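Long-range contacts in serine-rich Repeat Adhesion Glycoprotein (Srr1) (Streptococcus agalactiae, PDB 4MBO), which binds fibrinogen as a serine-rich repeat surface glycoprotein, consistent with a role in adhesion to the host: residues A[86-92]-A[104-110]; A[8-14]-A[58-62]. All blocks are in the same frame, centred on the assembly; numbering follows the deposited sequence.

Contact 1 of 2, residues A[86-92]-A[104-110]; sequences TGQLLAT and YTWTRYA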
ATOM      1  N   THR A  86     -34.274  -2.628   6.038  1.00 38.75           N
ATOM      2  CA  THR A  86     -34.610  -3.744   6.919  1.00 39.28           C
ATOM      3  C   THR A  86     -33.352  -4.496   7.371  1.00 39.16           C
ATOM      4  O   THR A  86     -33.443  -5.462   8.114  1.00 40.07           O
ATOM      5  CB  THR A  86     -35.550  -4.751   6.214  1.00 40.17           C
ATOM      6  OG1 THR A  86     -34.815  -5.537   5.262  1.00 42.13           O
ATOM      7  CG2 THR A  86     -36.691  -4.018   5.502  1.00 39.74           C
ATOM      8  N   GLY A  87     -32.185  -4.067   6.903  1.00 36.93           N
ATOM      9  CA  GLY A  87     -30.935  -4.737   7.231  1.00 36.43           C
ATOM     10  C   GLY A  87     -30.666  -5.948   6.332  1.00 37.52           C
ATOM     11  O   GLY A  87     -29.691  -6.663   6.545  1.00 42.02           O
ATOM     12  N   GLN A  88     -31.504  -6.167   5.318  1.00 34.99           N
ATOM     13  CA  GLN A  88     -31.313  -7.313   4.407  1.00 34.05           C
ATOM     14  C   GLN A  88     -30.400  -6.969   3.218  1.00 33.49           C
ATOM     15  O   GLN A  88     -30.287  -5.823   2.823  1.00 28.82           O
ATOM     16  CB  GLN A  88     -32.655  -7.847   3.958  1.00 34.60           C
ATOM     17  CG  GLN A  88     -33.362  -8.637   5.065  1.00 37.75           C
ATOM     18  CD  GLN A  88     -34.799  -8.928   4.722  1.00 39.89           C
ATOM     19  OE1 GLN A  88     -35.685  -8.111   4.969  1.00 40.63           O
ATOM     20  NE2 GLN A  88     -35.047 -10.116   4.189  1.00 41.17           N
ATOM     21  N   LEU A  89     -29.750  -7.986   2.653  1.00 32.20           N
ATOM     22  CA  LEU A  89     -28.721  -7.754   1.634  1.00 31.57           C
ATOM     23  C   LEU A  89     -29.296  -7.582   0.218  1.00 27.78           C
ATOM     24  O   LEU A  89     -29.988  -8.464  -0.288  1.00 27.72           O
ATOM     25  CB  LEU A  89     -27.687  -8.900   1.694  1.00 36.07           C
ATOM     26  CG  LEU A  89     -26.236  -8.517   1.430  1.00 36.00           C
ATOM     27  CD1 LEU A  89     -25.275  -9.639   1.832  1.00 39.92           C
ATOM     28  CD2 LEU A  89     -26.043  -8.130  -0.008  1.00 38.63           C
ATOM     29  N   LEU A  90     -29.035  -6.411  -0.383  1.00 23.48           N
ATOM     30  CA  LEU A  90     -29.478  -6.108  -1.755  1.00 21.78           C
ATOM     31  C   LEU A  90     -28.453  -6.553  -2.800  1.00 20.11           C
ATOM     32  O   LEU A  90     -28.811  -7.034  -3.857  1.00 20.76           O
ATOM     33  CB  LEU A  90     -29.714  -4.605  -1.937  1.00 21.46           C
ATOM     34  CG  LEU A  90     -30.892  -4.000  -1.181  1.00 22.93           C
ATOM     35  CD1 LEU A  90     -30.824  -2.489  -1.359  1.00 23.69           C
ATOM     36  CD2 LEU A  90     -32.221  -4.564  -1.636  1.00 25.12           C
ATOM     37  N   ALA A  91     -27.185  -6.364  -2.502  1.00 19.72           N
ATOM     38  CA  ALA A  91     -26.142  -6.705  -3.474  1.00 19.75           C
ATOM     39  C   ALA A  91     -24.810  -6.894  -2.825  1.00 21.62           C
ATOM     40  O   ALA A  91     -24.514  -6.269  -1.798  1.00 22.11           O
ATOM     41  CB  ALA A  91     -26.034  -5.585  -4.506  1.00 19.56           C
ATOM     42  N   THR A  92     -23.982  -7.754  -3.419  1.00 20.15           N
ATOM     43  CA  THR A  92     -22.638  -7.941  -2.951  1.00 20.75           C
ATOM     44  C   THR A  92     -21.716  -7.387  -4.034  1.00 19.54           C
ATOM     45  O   THR A  92     -22.097  -7.331  -5.198  1.00 20.48           O
ATOM     46  CB  THR A  92     -22.347  -9.424  -2.726  1.00 23.28           C
ATOM     47  OG1 THR A  92     -22.635 -10.142  -3.923  1.00 24.85           O
ATOM     48  CG2 THR A  92     -23.239  -9.950  -1.625  1.00 23.23           C
ATOM     49  N   TYR A 104     -21.123  -4.932  -8.664  1.00 15.36           N
ATOM     50  CA  TYR A 104     -22.135  -5.342  -7.701  1.00 16.32           C
ATOM     51  C   TYR A 104     -23.142  -6.262  -8.369  1.00 16.64           C
ATOM     52  O   TYR A 104     -23.585  -6.020  -9.488  1.00 17.23           O
ATOM     53  CB  TYR A 104     -22.871  -4.135  -7.136  1.00 16.70           C
ATOM     54  CG  TYR A 104     -22.052  -3.306  -6.189  1.00 16.77           C
ATOM     55  CD1 TYR A 104     -22.028  -3.590  -4.825  1.00 17.39           C
ATOM     56  CD2 TYR A 104     -21.353  -2.209  -6.636  1.00 17.00           C
ATOM     57  CE1 TYR A 104     -21.273  -2.795  -3.956  1.00 18.42           C
ATOM     58  CE2 TYR A 104     -20.606  -1.423  -5.793  1.00 17.83           C
ATOM     59  CZ  TYR A 104     -20.581  -1.710  -4.457  1.00 18.14           C
ATOM     60  OH  TYR A 104     -19.811  -0.891  -3.667  1.00 21.47           O
ATOM     61  N   THR A 105     -23.512  -7.328  -7.656  1.00 16.20           N
ATOM     62  CA  THR A 105     -24.462  -8.315  -8.145  1.00 18.59           C
ATOM     63  C   THR A 105     -25.692  -8.366  -7.243  1.00 19.34           C
ATOM     64  O   THR A 105     -25.564  -8.577  -6.026  1.00 19.81           O
ATOM     65  CB  THR A 105     -23.807  -9.695  -8.202  1.00 19.09           C
ATOM     66  OG1 THR A 105     -22.605  -9.626  -8.995  1.00 19.33           O
ATOM     67  CG2 THR A 105     -24.775 -10.739  -8.813  1.00 20.08           C
ATOM     68  N   TRP A 106     -26.868  -8.151  -7.831  1.00 19.35           N
ATOM     69  CA  TRP A 106     -28.111  -8.145  -7.081  1.00 20.39           C
ATOM     70  C   TRP A 106     -28.466  -9.537  -6.537  1.00 21.52           C
ATOM     71  O   TRP A 106     -28.319 -10.554  -7.226  1.00 21.29           O
ATOM     72  CB  TRP A 106     -29.263  -7.649  -7.943  1.00 20.36           C
ATOM     73  CG  TRP A 106     -29.086  -6.247  -8.423  1.00 20.55           C
ATOM     74  CD1 TRP A 106     -28.758  -5.855  -9.673  1.00 21.86           C
ATOM     75  CD2 TRP A 106     -29.196  -5.045  -7.635  1.00 19.98           C
ATOM     76  NE1 TRP A 106     -28.639  -4.490  -9.721  1.00 24.86           N
ATOM     77  CE2 TRP A 106     -28.982  -3.971  -8.492  1.00 23.49           C
ATOM     78  CE3 TRP A 106     -29.510  -4.789  -6.288  1.00 20.18           C
ATOM     79  CZ2 TRP A 106     -29.037  -2.626  -8.046  1.00 19.24           C
ATOM     80  CZ3 TRP A 106     -29.567  -3.466  -5.836  1.00 20.63           C
ATOM     81  CH2 TRP A 106     -29.310  -2.402  -6.714  1.00 20.43           C
ATOM     82  N   THR A 107     -29.005  -9.559  -5.338  1.00 21.95           N
ATOM     83  CA  THR A 107     -29.394 -10.814  -4.701  1.00 23.03           C
ATOM     84  C   THR A 107     -30.810 -11.285  -5.043  1.00 23.56           C
ATOM     85  O   THR A 107     -31.614 -10.579  -5.651  1.00 23.34           O
ATOM     86  CB  THR A 107     -29.333 -10.654  -3.179  1.00 24.80           C
ATOM     87  OG1 THR A 107     -30.297  -9.657  -2.792  1.00 24.25           O
ATOM     88  CG2 THR A 107     -27.945 -10.298  -2.696  1.00 25.19           C
ATOM     89  N   ARG A 108     -31.126 -12.516  -4.634  1.00 26.12           N
ATOM     90  CA  ARG A 108     -32.469 -13.047  -4.790  1.00 26.90           C
ATOM     91  C   ARG A 108     -33.426 -12.142  -4.003  1.00 27.13           C
ATOM     92  O   ARG A 108     -34.480 -11.756  -4.496  1.00 25.60           O
ATOM     93  CB  ARG A 108     -32.530 -14.506  -4.266  1.00 30.33           C
ATOM     94  CG  ARG A 108     -33.859 -15.206  -4.463  1.00 33.77           C
ATOM     95  CD  ARG A 108     -33.774 -16.742  -4.294  1.00 38.26           C
ATOM     96  NE  ARG A 108     -32.674 -17.322  -5.089  1.00 39.31           N
ATOM     97  CZ  ARG A 108     -31.703 -18.114  -4.632  1.00 39.83           C
ATOM     98  NH1 ARG A 108     -31.708 -18.604  -3.391  1.00 43.65           N
ATOM     99  NH2 ARG A 108     -30.770 -18.524  -5.471  1.00 39.37           N
ATOM    100  N   TYR A 109     -33.012 -11.762  -2.802  1.00 27.66           N
ATOM    101  CA  TYR A 109     -33.853 -10.876  -1.974  1.00 29.92           C
ATOM    102  C   TYR A 109     -34.167  -9.578  -2.729  1.00 28.68           C
ATOM    103  O   TYR A 109     -35.317  -9.145  -2.807  1.00 28.03           O
ATOM    104  CB  TYR A 109     -33.196 -10.578  -0.638  1.00 30.43           C
ATOM    105  CG  TYR A 109     -33.917  -9.451   0.114  1.00 31.51           C
ATOM    106  CD1 TYR A 109     -35.163  -9.663   0.690  1.00 33.34           C
ATOM    107  CD2 TYR A 109     -33.360  -8.183   0.209  1.00 30.65           C
ATOM    108  CE1 TYR A 109     -35.826  -8.656   1.359  1.00 32.78           C
ATOM    109  CE2 TYR A 109     -34.014  -7.168   0.886  1.00 31.33           C
ATOM    110  CZ  TYR A 109     -35.257  -7.411   1.461  1.00 34.24           C
ATOM    111  OH  TYR A 109     -35.963  -6.416   2.138  1.00 31.16           O
ATOM    112  N   ALA A 110     -33.140  -8.973  -3.330  1.00 26.47           N
ATOM    113  CA  ALA A 110     -33.373  -7.756  -4.086  1.00 25.27           C
ATOM    114  C   ALA A 110     -34.379  -7.932  -5.213  1.00 25.94           C
ATOM    115  O   ALA A 110     -35.136  -7.032  -5.490  1.00 25.16           O
ATOM    116  CB  ALA A 110     -32.054  -7.211  -4.645  1.00 24.26           C
TER

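Contact 2 of 2, residues A[8-14]-A[58-62]; sequences MLGKDVS and DVFTV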
ATOM      1  N   MET A   8     -19.167  -8.988 -21.708  1.00 66.47           N
ATOM      2  CA  MET A   8     -20.549  -8.877 -21.129  1.00 66.26           C
ATOM      3  C   MET A   8     -21.545  -8.853 -22.297  1.00 73.94           C
ATOM      4  O   MET A   8     -21.520  -7.926 -23.114  1.00 81.37           O
ATOM      5  CB  MET A   8     -20.686  -7.579 -20.310  1.00 59.57           C
ATOM      6  CG  MET A   8     -21.815  -7.572 -19.276  1.00 53.71           C
ATOM      7  SD  MET A   8     -21.295  -7.868 -17.559  1.00 34.32           S
ATOM      8  CE  MET A   8     -20.541  -6.260 -17.201  1.00 44.99           C
ATOM      9  N   LEU A   9     -22.400  -9.870 -22.398  1.00 73.97           N
ATOM     10  CA  LEU A   9     -23.384  -9.929 -23.487  1.00 84.33           C
ATOM     11  C   LEU A   9     -24.684  -9.238 -23.077  1.00 86.42           C
ATOM     12  O   LEU A   9     -25.345  -8.584 -23.894  1.00 89.95           O
ATOM     13  CB  LEU A   9     -23.660 -11.380 -23.895  1.00 88.29           C
ATOM     14  CG  LEU A   9     -24.484 -11.602 -25.173  1.00 93.25           C
ATOM     15  CD1 LEU A   9     -23.860 -10.899 -26.374  1.00 95.28           C
ATOM     16  CD2 LEU A   9     -24.630 -13.087 -25.449  1.00 88.27           C
ATOM     17  N   GLY A  10     -25.047  -9.395 -21.808  1.00 80.68           N
ATOM     18  CA  GLY A  10     -26.243  -8.772 -21.269  1.00 72.78           C
ATOM     19  C   GLY A  10     -26.240  -8.844 -19.755  1.00 67.61           C
ATOM     20  O   GLY A  10     -25.289  -9.345 -19.161  1.00 62.93           O
ATOM     21  N   LYS A  11     -27.296  -8.310 -19.137  1.00 58.48           N
ATOM     22  CA  LYS A  11     -27.474  -8.345 -17.677  1.00 49.54           C
ATOM     23  C   LYS A  11     -26.798  -7.243 -16.839  1.00 44.19           C
ATOM     24  O   LYS A  11     -26.984  -7.268 -15.610  1.00 28.55           O
ATOM     25  CB  LYS A  11     -27.096  -9.715 -17.120  1.00 50.98           C
ATOM     26  CG  LYS A  11     -27.999 -10.830 -17.593  1.00 53.34           C
ATOM     27  CD  LYS A  11     -27.219 -12.121 -17.733  1.00 50.72           C
ATOM     28  CE  LYS A  11     -28.145 -13.326 -17.681  1.00 53.87           C
ATOM     29  NZ  LYS A  11     -29.333 -13.275 -18.575  1.00 55.17           N
ATOM     30  N   ASP A  12     -25.999  -6.345 -17.464  1.00 41.08           N
ATOM     31  CA  ASP A  12     -25.447  -5.168 -16.749  1.00 40.20           C
ATOM     32  C   ASP A  12     -26.530  -4.078 -16.819  1.00 42.64           C
ATOM     33  O   ASP A  12     -26.816  -3.529 -17.899  1.00 40.82           O
ATOM     34  CB  ASP A  12     -24.093  -4.645 -17.291  1.00 38.88           C
ATOM     35  CG  ASP A  12     -23.554  -3.428 -16.462  1.00 40.66           C
ATOM     36  OD1 ASP A  12     -24.354  -2.533 -16.175  1.00 39.26           O
ATOM     37  OD2 ASP A  12     -22.360  -3.360 -16.067  1.00 34.66           O
ATOM     38  N   VAL A  13     -27.105  -3.780 -15.656  1.00 39.27           N
ATOM     39  CA  VAL A  13     -28.208  -2.819 -15.500  1.00 39.22           C
ATOM     40  C   VAL A  13     -27.788  -1.365 -15.167  1.00 36.47           C
ATOM     41  O   VAL A  13     -28.650  -0.535 -14.847  1.00 33.88           O
ATOM     42  CB  VAL A  13     -29.227  -3.334 -14.426  1.00 38.85           C
ATOM     43  CG1 VAL A  13     -28.631  -3.401 -13.001  1.00 35.03           C
ATOM     44  CG2 VAL A  13     -30.482  -2.487 -14.433  1.00 46.27           C
ATOM     45  N   SER A  14     -26.491  -1.037 -15.300  1.00 29.43           N
ATOM     46  CA  SER A  14     -26.001   0.307 -14.975  1.00 29.31           C
ATOM     47  C   SER A  14     -26.714   1.396 -15.761  1.00 33.33           C
ATOM     48  O   SER A  14     -26.829   2.545 -15.280  1.00 31.11           O
ATOM     49  CB  SER A  14     -24.505   0.446 -15.287  1.00 29.05           C
ATOM     50  OG  SER A  14     -23.679  -0.465 -14.572  1.00 21.92           O
ATOM     51  N   ASP A  58     -28.254  -9.989 -11.853  1.00 21.02           N
ATOM     52  CA  ASP A  58     -27.962  -8.799 -12.665  1.00 21.23           C
ATOM     53  C   ASP A  58     -26.876  -8.033 -11.948  1.00 18.02           C
ATOM     54  O   ASP A  58     -26.696  -8.175 -10.724  1.00 17.63           O
ATOM     55  CB  ASP A  58     -29.152  -7.858 -12.820  1.00 24.21           C
ATOM     56  CG  ASP A  58     -30.214  -8.396 -13.678  1.00 28.59           C
ATOM     57  OD1 ASP A  58     -29.986  -9.392 -14.422  1.00 31.73           O
ATOM     58  OD2 ASP A  58     -31.314  -7.787 -13.591  1.00 31.92           O
ATOM     59  N   VAL A  59     -26.168  -7.201 -12.698  1.00 17.40           N
ATOM     60  CA  VAL A  59     -25.052  -6.461 -12.136  1.00 16.49           C
ATOM     61  C   VAL A  59     -25.110  -4.984 -12.464  1.00 17.39           C
ATOM     62  O   VAL A  59     -25.847  -4.568 -13.363  1.00 17.91           O
ATOM     63  CB  VAL A  59     -23.692  -7.000 -12.647  1.00 16.98           C
ATOM     64  CG1 VAL A  59     -23.500  -8.470 -12.271  1.00 18.96           C
ATOM     65  CG2 VAL A  59     -23.549  -6.827 -14.146  1.00 18.50           C
ATOM     66  N   PHE A  60     -24.356  -4.191 -11.710  1.00 16.09           N
ATOM     67  CA  PHE A  60     -24.087  -2.799 -12.087  1.00 16.48           C
ATOM     68  C   PHE A  60     -22.635  -2.567 -11.745  1.00 16.50           C
ATOM     69  O   PHE A  60     -22.056  -3.294 -10.926  1.00 15.79           O
ATOM     70  CB  PHE A  60     -25.045  -1.755 -11.491  1.00 17.27           C
ATOM     71  CG  PHE A  60     -24.896  -1.530 -10.026  1.00 17.63           C
ATOM     72  CD1 PHE A  60     -24.015  -0.558  -9.543  1.00 16.98           C
ATOM     73  CD2 PHE A  60     -25.621  -2.277  -9.121  1.00 18.27           C
ATOM     74  CE1 PHE A  60     -23.888  -0.333  -8.187  1.00 18.17           C
ATOM     75  CE2 PHE A  60     -25.480  -2.063  -7.759  1.00 17.62           C
ATOM     76  CZ  PHE A  60     -24.600  -1.092  -7.293  1.00 17.90           C
ATOM     77  N   THR A  61     -22.018  -1.580 -12.407  1.00 16.27           N
ATOM     78  CA  THR A  61     -20.592  -1.385 -12.303  1.00 15.74           C
ATOM     79  C   THR A  61     -20.227   0.048 -11.983  1.00 14.93           C
ATOM     80  O   THR A  61     -20.650   0.968 -12.696  1.00 16.64           O
ATOM     81  CB  THR A  61     -19.930  -1.805 -13.640  1.00 18.27           C
ATOM     82  OG1 THR A  61     -20.380  -3.134 -14.001  1.00 19.56           O
ATOM     83  CG2 THR A  61     -18.427  -1.811 -13.569  1.00 19.24           C
ATOM     84  N   VAL A  62     -19.417   0.227 -10.947  1.00 14.53           N
ATOM     85  CA  VAL A  62     -18.811   1.538 -10.638  1.00 14.69           C
ATOM     86  C   VAL A  62     -17.376   1.486 -11.174  1.00 15.22           C
ATOM     87  O   VAL A  62     -16.587   0.643 -10.765  1.00 15.13           O
ATOM     88  CB  VAL A  62     -18.834   1.841  -9.150  1.00 16.67           C
ATOM     89  CG1 VAL A  62     -18.115   3.143  -8.842  1.00 16.80           C
ATOM     90  CG2 VAL A  62     -20.262   1.878  -8.649  1.00 17.63           C
TER

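Contact 1 of 2, residues A[86-92]-A[104-110]
T107 and the backbone of L89 and L90 meet where the hairpin of strands 89-95 and 101-106 gives way to helix 108-111. The hydroxyl of T107 donates to the carbonyl of L89 (OG1 to O, 2.8 Å), while T107 N reaches L90 O at 2.9 Å, from above the carbonyl plane rather than in it. Two bonds thus tie one threonine to consecutive carbonyls. Its OG1 stands between the backbone N and the carbonyl carbon (chi1 63°), and from there it also accepts from A110 N at 3.0 Å: T107 is the N-cap of the short helix. Further along, T92 and T105 form an antiparallel hydrogen-bonded pair, its bonds being T105 N to T92 O (2.8 Å) and the longer T92 N to T105 O (3.2 Å). A91 and W106 make the next, non-hydrogen-bonded pair, and the edge of the indole at CE3 approaches L90 O.

Before strand 89-95 begins, Q88 crosses Y109 at about a right angle. Its CB lies over one face of the ring, 3.8 Å from the centroid, in a CH-pi contact, and its amide is tilted 34° to the ring plane. D84 positions this outer end, bonding Y109 OH through OD2 and both T86 OG1 and Q88 N through OD1. The methyl CD2 of L90 touches both A110 CB and Y109 CE2, 4.0 Å from each.

A classic beta bulge sets L90 and A91 together opposite I82 of strand 82-83. Inward, L90 and W106 pack on I116 of strand 116-126, and W106 also touches F49 and I51 of strand 43-51.

Contact 2 of 2, residues A[8-14]-A[58-62]
D12, V13 and S14 grip the start of strand 59-64 through backbone and side chain together. V59 is held through both its backbone N and its backbone O: the N donates to K11 O (3.0 Å), and the O accepts from V13 N at 2.7 Å, nearly straight on. D12 and V59 are the residues bridged by this pair of bonds. The CB of D12 rests 3.9 Å from V59 CG2.

Beyond it, the carboxylate of D12, swung anti to its own N (chi1 -178°), divides its work. OD2 takes the hydroxyl of T61 (OG1 to OD2, 2.9 Å), whereas OD1 receives both S14 N (2.8 Å) and S14 OG, the latter on its syn lone pair. The bond from S14 N closes an Asx turn, which bends the chain just after the bridge. S14 OG, having given its proton to D12, accepts from T61 N at 2.9 Å, so the serine relays the carboxylate's hold to the strand backbone. The three bonds on the two oxygens hold the carboxylate's rotation. V13 sits buried beside them, touching F60 CB with CG1 and reaching W106 and I51 of the Ig-like domain's two sheets.

The other side is much looser, carried by the exposed M8 and K11. M8, at the modelled N-terminus, lays SD 4.2 Å from V59 CG2. K11 passes D58 at about a right angle with its aliphatic CB and CG, its amine leading off, while D58 OD2 accepts from N55 N.

Overall arrangement
Strands 59-64 and 101-106 are neighbours in one mixed sheet, and each contact holds one of them from its far side or end. They meet directly: W106 N lies 2.9 Å from D58 O and Y104 N 2.9 Å from F60 O, both probable hydrogen bonds, while V13 packs against the indole of W106. Both contacts are partly buried, with centres about 15 Å apart. Contact 1 is local, a hairpin whose inward face is apolar and aromatic and whose open end, away from the turn, carries the polar T86, Q88 and Y109. Contact 2 brings the N-terminal loop to a strand 44 residues on, relying more on a carboxylate and hydroxyls than on apolar packing.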